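Local coordinates for protein L-talarate/Galactarate Dehydratase (PDB 2PP0) that dehydrates L-talarate and galactarate to 5-keto-4-deoxy-D-glucarate and interconverts the two acid sugars, using one magnesium ion per subunit, at residues I249-P254 with A268-P273; L155-D160 with L337-P342. All coordinates share one frame; numbering follows the deposited sequence.

Interaction 1. Residues I249-P254 with A268-P273; sequences IWIEEP and AALDTP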
ATOM      1  N   ILE B 249      -7.366  27.145   9.464  1.00 33.03           N
ATOM      2  CA  ILE B 249      -7.286  25.692   9.380  1.00 32.14           C
ATOM      3  C   ILE B 249      -5.802  25.331   9.362  1.00 31.43           C
ATOM      4  O   ILE B 249      -5.395  24.313   9.921  1.00 32.10           O
ATOM      5  CB  ILE B 249      -7.958  25.151   8.093  1.00 31.35           C
ATOM      6  CG1 ILE B 249      -9.456  25.473   8.113  1.00 30.00           C
ATOM      7  CG2 ILE B 249      -7.737  23.644   7.982  1.00 30.41           C
ATOM      8  CD1 ILE B 249     -10.190  24.898   9.332  1.00 31.69           C
ATOM      9  N   TRP B 250      -4.998  26.174   8.712  1.00 31.27           N
ATOM     10  CA  TRP B 250      -3.555  25.958   8.657  1.00 29.44           C
ATOM     11  C   TRP B 250      -2.788  27.137   8.055  1.00 28.86           C
ATOM     12  O   TRP B 250      -3.371  28.028   7.443  1.00 28.77           O
ATOM     13  CB  TRP B 250      -3.224  24.678   7.865  1.00 29.45           C
ATOM     14  CG  TRP B 250      -3.394  24.759   6.356  1.00 30.26           C
ATOM     15  CD1 TRP B 250      -2.788  25.645   5.497  1.00 31.60           C
ATOM     16  CD2 TRP B 250      -4.188  23.893   5.535  1.00 30.79           C
ATOM     17  NE1 TRP B 250      -3.154  25.377   4.200  1.00 31.11           N
ATOM     18  CE2 TRP B 250      -4.013  24.309   4.193  1.00 31.41           C
ATOM     19  CE3 TRP B 250      -5.030  22.803   5.801  1.00 30.94           C
ATOM     20  CZ2 TRP B 250      -4.651  23.675   3.119  1.00 30.01           C
ATOM     21  CZ3 TRP B 250      -5.667  22.171   4.731  1.00 30.60           C
ATOM     22  CH2 TRP B 250      -5.471  22.612   3.407  1.00 31.90           C
ATOM     23  N   ILE B 251      -1.476  27.136   8.264  1.00 28.77           N
ATOM     24  CA  ILE B 251      -0.582  28.150   7.698  1.00 28.78           C
ATOM     25  C   ILE B 251       0.338  27.312   6.819  1.00 27.72           C
ATOM     26  O   ILE B 251       1.109  26.496   7.313  1.00 28.33           O
ATOM     27  CB  ILE B 251       0.254  28.868   8.780  1.00 31.08           C
ATOM     28  CG1 ILE B 251      -0.669  29.686   9.690  1.00 29.52           C
ATOM     29  CG2 ILE B 251       1.281  29.788   8.122  1.00 30.30           C
ATOM     30  CD1 ILE B 251       0.017  30.237  10.928  1.00 31.02           C
ATOM     31  N   GLU B 252       0.242  27.508   5.513  1.00 26.98           N
ATOM     32  CA  GLU B 252       1.016  26.722   4.567  1.00 28.03           C
ATOM     33  C   GLU B 252       2.325  27.360   4.130  1.00 29.54           C
ATOM     34  O   GLU B 252       2.417  28.574   3.970  1.00 30.82           O
ATOM     35  CB  GLU B 252       0.144  26.433   3.345  1.00 26.81           C
ATOM     36  CG  GLU B 252       0.781  25.556   2.281  1.00 29.16           C
ATOM     37  CD  GLU B 252      -0.190  25.254   1.155  1.00 31.69           C
ATOM     38  OE1 GLU B 252      -1.406  25.473   1.357  1.00 32.16           O
ATOM     39  OE2 GLU B 252       0.251  24.790   0.082  1.00 31.18           O
ATOM     40  N   GLU B 253       3.335  26.521   3.938  1.00 30.48           N
ATOM     41  CA  GLU B 253       4.646  26.970   3.492  1.00 31.37           C
ATOM     42  C   GLU B 253       5.109  28.313   4.051  1.00 32.24           C
ATOM     43  O   GLU B 253       5.353  29.258   3.295  1.00 31.54           O
ATOM     44  CB  GLU B 253       4.679  27.023   1.965  1.00 30.77           C
ATOM     45  CG  GLU B 253       4.661  25.659   1.311  1.00 31.37           C
ATOM     46  CD  GLU B 253       5.330  25.660  -0.048  1.00 34.11           C
ATOM     47  OE1 GLU B 253       4.808  26.324  -0.969  1.00 34.38           O
ATOM     48  OE2 GLU B 253       6.383  24.999  -0.191  1.00 32.64           O
ATOM     49  N   PRO B 254       5.239  28.419   5.380  1.00 31.44           N
ATOM     50  CA  PRO B 254       5.686  29.696   5.935  1.00 33.08           C
ATOM     51  C   PRO B 254       7.164  29.950   5.640  1.00 33.38           C
ATOM     52  O   PRO B 254       7.602  31.097   5.590  1.00 34.63           O
ATOM     53  CB  PRO B 254       5.396  29.545   7.427  1.00 32.91           C
ATOM     54  CG  PRO B 254       5.565  28.066   7.657  1.00 32.05           C
ATOM     55  CD  PRO B 254       4.863  27.477   6.451  1.00 33.44           C
ATOM     56  N   ALA B 268       5.547  23.353  16.549  1.00 35.25           N
ATOM     57  CA  ALA B 268       5.553  23.090  17.980  1.00 36.44           C
ATOM     58  C   ALA B 268       5.181  24.338  18.775  1.00 36.98           C
ATOM     59  O   ALA B 268       4.550  24.243  19.827  1.00 38.06           O
ATOM     60  CB  ALA B 268       6.923  22.581  18.418  1.00 36.49           C
ATOM     61  N   ALA B 269       5.554  25.504  18.259  1.00 35.85           N
ATOM     62  CA  ALA B 269       5.284  26.767  18.942  1.00 37.04           C
ATOM     63  C   ALA B 269       3.866  27.297  18.768  1.00 37.53           C
ATOM     64  O   ALA B 269       3.345  27.996  19.638  1.00 38.97           O
ATOM     65  CB  ALA B 269       6.283  27.827  18.481  1.00 35.94           C
ATOM     66  N   LEU B 270       3.236  26.969  17.649  1.00 36.58           N
ATOM     67  CA  LEU B 270       1.890  27.460  17.400  1.00 36.91           C
ATOM     68  C   LEU B 270       0.817  26.393  17.565  1.00 36.79           C
ATOM     69  O   LEU B 270       1.076  25.195  17.410  1.00 36.40           O
ATOM     70  CB  LEU B 270       1.809  28.057  15.991  1.00 36.68           C
ATOM     71  CG  LEU B 270       2.740  29.235  15.693  1.00 36.59           C
ATOM     72  CD1 LEU B 270       2.773  29.495  14.196  1.00 36.36           C
ATOM     73  CD2 LEU B 270       2.267  30.471  16.448  1.00 37.84           C
ATOM     74  N   ASP B 271      -0.388  26.845  17.899  1.00 37.03           N
ATOM     75  CA  ASP B 271      -1.535  25.960  18.059  1.00 37.06           C
ATOM     76  C   ASP B 271      -2.125  25.753  16.672  1.00 36.82           C
ATOM     77  O   ASP B 271      -2.651  24.684  16.360  1.00 37.55           O
ATOM     78  CB  ASP B 271      -2.575  26.591  18.987  1.00 37.12           C
ATOM     79  CG  ASP B 271      -2.267  26.350  20.456  1.00 37.65           C
ATOM     80  OD1 ASP B 271      -1.224  25.729  20.751  1.00 38.43           O
ATOM     81  OD2 ASP B 271      -3.069  26.776  21.316  1.00 37.68           O
ATOM     82  N   THR B 272      -2.033  26.790  15.841  1.00 35.45           N
ATOM     83  CA  THR B 272      -2.532  26.712  14.475  1.00 34.60           C
ATOM     84  C   THR B 272      -1.704  25.673  13.736  1.00 33.76           C
ATOM     85  O   THR B 272      -0.482  25.627  13.878  1.00 33.06           O
ATOM     86  CB  THR B 272      -2.373  28.047  13.727  1.00 34.43           C
ATOM     87  OG1 THR B 272      -3.113  29.068  14.403  1.00 37.65           O
ATOM     88  CG2 THR B 272      -2.882  27.916  12.296  1.00 33.92           C
ATOM     89  N   PRO B 273      -2.360  24.813  12.951  1.00 33.19           N
ATOM     90  CA  PRO B 273      -1.630  23.787  12.204  1.00 32.32           C
ATOM     91  C   PRO B 273      -0.703  24.391  11.154  1.00 31.87           C
ATOM     92  O   PRO B 273      -0.988  25.452  10.594  1.00 31.40           O
ATOM     93  CB  PRO B 273      -2.751  22.963  11.573  1.00 33.39           C
ATOM     94  CG  PRO B 273      -3.853  23.071  12.596  1.00 33.65           C
ATOM     95  CD  PRO B 273      -3.810  24.543  12.935  1.00 34.99           C
TER
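Ile251 lays its CG1 branch across the methyl of Thr272, with CG1 3.8 Å from Thr272 CG2 and the two side chains at about a right angle. CG1 stands beside the backbone N of Ile251, anti to the carbonyl carbon (chi1 -66°), which carries CD1 on toward Leu270; there CD1 and Leu270 CD1 meet tip to tip at 4.3 Å. Thr272 turns its methyl to this apolar patch, while its hydroxyl is hydrogen-bonded to Glu244. Next to the patch the backbones join: Ile251 N gives a hydrogen bond of 2.9 Å to Pro273 O, moderately bent at 149°. The same oxygen also receives the CA-H of Trp250, with CA 3.3 Å from Pro273 O. One residue back, the Pro273 ring packs against Ile249 O through CB, CG and CD, CG being nearest at 3.3 Å. The Trp250 side chain touches Pro273 only through CB, 3.6 Å from Pro273 O and 4.1 Å from Pro273 CB; its indole leads away and meets Tyr165, Phe297 and Trp346. Indole NE1 makes a weak hydrogen bond to OE1 of Glu252, a magnesium ligand whose same oxygen is salt-bridged to Lys195, a substrate-binding residue. Backbone bonding continues from Ile251 to Ala275, so the contact starts the parallel pairing of strands 251-252 and 274-276 after helix 260-269, a beta-alpha-beta unit of the enolase-superfamily barrel, with a metal ligand on its first strand.

Interaction 2. Residues L155-D160 with L337-P342; sequences LGAHRD and LSAAYP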
ATOM      1  N   LEU B 155      -8.385   1.553  -4.656  1.00 27.98           N
ATOM      2  CA  LEU B 155      -7.484   1.805  -3.531  1.00 28.39           C
ATOM      3  C   LEU B 155      -8.182   1.478  -2.217  1.00 29.28           C
ATOM      4  O   LEU B 155      -7.546   1.038  -1.250  1.00 27.77           O
ATOM      5  CB  LEU B 155      -7.078   3.277  -3.500  1.00 29.59           C
ATOM      6  CG  LEU B 155      -6.293   3.832  -4.685  1.00 28.60           C
ATOM      7  CD1 LEU B 155      -6.113   5.327  -4.499  1.00 30.65           C
ATOM      8  CD2 LEU B 155      -4.954   3.127  -4.787  1.00 28.31           C
ATOM      9  N   GLY B 156      -9.493   1.703  -2.192  1.00 28.57           N
ATOM     10  CA  GLY B 156     -10.271   1.462  -0.989  1.00 27.79           C
ATOM     11  C   GLY B 156     -10.503   2.831  -0.387  1.00 28.65           C
ATOM     12  O   GLY B 156      -9.552   3.513  -0.007  1.00 30.00           O
ATOM     13  N   ALA B 157     -11.760   3.246  -0.312  1.00 27.99           N
ATOM     14  CA  ALA B 157     -12.092   4.558   0.209  1.00 29.25           C
ATOM     15  C   ALA B 157     -12.581   4.573   1.651  1.00 30.40           C
ATOM     16  O   ALA B 157     -13.106   3.583   2.163  1.00 29.88           O
ATOM     17  CB  ALA B 157     -13.134   5.213  -0.691  1.00 29.61           C
ATOM     18  N   HIS B 158     -12.394   5.725   2.288  1.00 30.55           N
ATOM     19  CA  HIS B 158     -12.814   5.963   3.663  1.00 30.43           C
ATOM     20  C   HIS B 158     -13.935   6.992   3.605  1.00 30.33           C
ATOM     21  O   HIS B 158     -14.601   7.260   4.600  1.00 32.30           O
ATOM     22  CB  HIS B 158     -11.636   6.500   4.488  1.00 29.80           C
ATOM     23  CG  HIS B 158     -10.713   5.431   4.991  1.00 27.59           C
ATOM     24  ND1 HIS B 158     -11.020   4.634   6.074  1.00 30.07           N
ATOM     25  CD2 HIS B 158      -9.503   5.015   4.551  1.00 28.50           C
ATOM     26  CE1 HIS B 158     -10.037   3.774   6.278  1.00 29.49           C
ATOM     27  NE2 HIS B 158      -9.104   3.984   5.366  1.00 29.26           N
ATOM     28  N   ARG B 159     -14.140   7.568   2.424  1.00 29.51           N
ATOM     29  CA  ARG B 159     -15.193   8.562   2.223  1.00 30.95           C
ATOM     30  C   ARG B 159     -15.598   8.634   0.751  1.00 32.65           C
ATOM     31  O   ARG B 159     -14.812   8.277  -0.130  1.00 33.40           O
ATOM     32  CB  ARG B 159     -14.728   9.938   2.722  1.00 31.21           C
ATOM     33  CG  ARG B 159     -13.435  10.459   2.086  1.00 28.43           C
ATOM     34  CD  ARG B 159     -12.881  11.645   2.879  1.00 28.62           C
ATOM     35  NE  ARG B 159     -12.467  11.256   4.230  1.00 28.26           N
ATOM     36  CZ  ARG B 159     -11.383  10.537   4.512  1.00 30.14           C
ATOM     37  NH1 ARG B 159     -10.577  10.120   3.539  1.00 26.68           N
ATOM     38  NH2 ARG B 159     -11.109  10.215   5.771  1.00 30.57           N
ATOM     39  N   ASP B 160     -16.824   9.091   0.495  1.00 33.04           N
ATOM     40  CA  ASP B 160     -17.354   9.196  -0.866  1.00 35.39           C
ATOM     41  C   ASP B 160     -17.203  10.595  -1.459  1.00 34.93           C
ATOM     42  O   ASP B 160     -17.507  10.809  -2.635  1.00 34.24           O
ATOM     43  CB  ASP B 160     -18.837   8.817  -0.898  1.00 38.63           C
ATOM     44  CG  ASP B 160     -19.101   7.436  -0.334  1.00 41.76           C
ATOM     45  OD1 ASP B 160     -18.427   6.472  -0.761  1.00 42.48           O
ATOM     46  OD2 ASP B 160     -19.994   7.321   0.534  1.00 46.14           O
ATOM     47  N   LEU B 337      -7.004   9.854  -4.205  1.00 26.96           N
ATOM     48  CA  LEU B 337      -5.993   9.567  -3.199  1.00 26.29           C
ATOM     49  C   LEU B 337      -6.419  10.048  -1.814  1.00 25.90           C
ATOM     50  O   LEU B 337      -6.225   9.348  -0.822  1.00 25.18           O
ATOM     51  CB  LEU B 337      -4.652  10.211  -3.600  1.00 27.21           C
ATOM     52  CG  LEU B 337      -4.099   9.744  -4.956  1.00 27.81           C
ATOM     53  CD1 LEU B 337      -2.803  10.485  -5.295  1.00 29.74           C
ATOM     54  CD2 LEU B 337      -3.854   8.242  -4.900  1.00 30.51           C
ATOM     55  N   SER B 338      -6.997  11.243  -1.740  1.00 25.41           N
ATOM     56  CA  SER B 338      -7.430  11.765  -0.453  1.00 27.52           C
ATOM     57  C   SER B 338      -8.620  10.957   0.083  1.00 28.24           C
ATOM     58  O   SER B 338      -8.764  10.786   1.292  1.00 28.81           O
ATOM     59  CB  SER B 338      -7.794  13.248  -0.579  1.00 29.02           C
ATOM     60  OG  SER B 338      -8.770  13.440  -1.581  1.00 33.92           O
ATOM     61  N   ALA B 339      -9.467  10.460  -0.817  1.00 27.70           N
ATOM     62  CA  ALA B 339     -10.616   9.651  -0.410  1.00 28.04           C
ATOM     63  C   ALA B 339     -10.134   8.404   0.328  1.00 28.71           C
ATOM     64  O   ALA B 339     -10.801   7.904   1.244  1.00 29.28           O
ATOM     65  CB  ALA B 339     -11.433   9.240  -1.642  1.00 28.23           C
ATOM     66  N   ALA B 340      -8.969   7.906  -0.076  1.00 28.57           N
ATOM     67  CA  ALA B 340      -8.395   6.710   0.524  1.00 28.15           C
ATOM     68  C   ALA B 340      -7.596   6.974   1.801  1.00 29.12           C
ATOM     69  O   ALA B 340      -7.138   6.037   2.440  1.00 28.59           O
ATOM     70  CB  ALA B 340      -7.512   6.002  -0.496  1.00 29.53           C
ATOM     71  N   TYR B 341      -7.434   8.237   2.178  1.00 28.65           N
ATOM     72  CA  TYR B 341      -6.669   8.562   3.386  1.00 30.09           C
ATOM     73  C   TYR B 341      -7.516   8.301   4.639  1.00 30.53           C
ATOM     74  O   TYR B 341      -8.684   8.683   4.699  1.00 30.59           O
ATOM     75  CB  TYR B 341      -6.215  10.026   3.344  1.00 28.70           C
ATOM     76  CG  TYR B 341      -5.091  10.345   4.311  1.00 26.83           C
ATOM     77  CD1 TYR B 341      -3.830   9.773   4.155  1.00 26.47           C
ATOM     78  CD2 TYR B 341      -5.301  11.183   5.404  1.00 27.19           C
ATOM     79  CE1 TYR B 341      -2.804  10.025   5.067  1.00 26.42           C
ATOM     80  CE2 TYR B 341      -4.281  11.440   6.323  1.00 27.68           C
ATOM     81  CZ  TYR B 341      -3.041  10.856   6.148  1.00 25.89           C
ATOM     82  OH  TYR B 341      -2.048  11.080   7.074  1.00 29.60           O
ATOM     83  N   PRO B 342      -6.934   7.645   5.657  1.00 32.58           N
ATOM     84  CA  PRO B 342      -7.656   7.338   6.895  1.00 32.79           C
ATOM     85  C   PRO B 342      -8.151   8.531   7.712  1.00 33.58           C
ATOM     86  O   PRO B 342      -9.246   8.477   8.264  1.00 33.58           O
ATOM     87  CB  PRO B 342      -6.670   6.455   7.657  1.00 32.53           C
ATOM     88  CG  PRO B 342      -5.341   6.961   7.199  1.00 34.96           C
ATOM     89  CD  PRO B 342      -5.556   7.128   5.712  1.00 33.39           C
TER
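The loop that leads from helix 151-155 into strand 161-166 packs along the C-terminal end of helix 331-339, a helix of the barrel domain. Leu155 begins the contact, its CD1 set 3.7 Å from Leu337 CD2, and its CB also rests against Ala340 CB. Gly156 then leaves the helix with positive phi (102°); at its backbone angles a side chain would be jammed against the carbonyl O of Leu155, which by itself calls for glycine. Gly156 O sits 3.3 Å from Ala340 CB. From His158, the backbone N donates a nearly straight hydrogen bond of 2.9 Å to Ala339 O. Pro342 CA sits over one face of the His158 ring, 4.0 Å from its centroid, a CH-pi contact, while Ala340 O approaches near the ring plane at the CD2 edge. Arg159 reaches the helix end with a chain bent at chi3 (65°), its CG passing over Ala339. The guanidinium meets Tyr341 O edge-on: Arg159 NH1 donates to Tyr341 O at 2.6 Å, lying in the carbonyl plane, and Arg159 NH2 adds a weak bond of 3.1 Å to the same atom. Ser338 O is also close, 3.0 Å from Arg159 NH1, and Arg159 NE makes a long, weak ion pair with Glu344. Nearby, Asp107 of the second subunit accepts a hydrogen bond from Ala157 N, so the loop also faces the second subunit. Arg159 thus grips an oxygen just beyond the helix by one strong and one weak bond, probably offsets the partial negative charge there, and its planar two-pronged approach should limit rotation of the guanidinium.

In the fold
Along the chain, interaction 1 is nested within the long loop closed by interaction 2, since 249-254 and 268-273 both fall between 155-160 and 337-342. Their centres are 25 Å apart and their nearest atoms about 10 Å. Interaction 1 joins neighbouring parallel strands in the middle of the barrel sheet; interaction 2 brings the connection just before strand 161-166 to the helix that follows strand 324-325, the last of that six-stranded sheet. Both segments of interaction 2 lead into strands, 161-166 and 346-349, that are parallel neighbours in the mixed sheet. One contact thus lies within a local beta-alpha-beta unit of the barrel, whereas the other ties chain regions 177 residues apart, beside the second subunit.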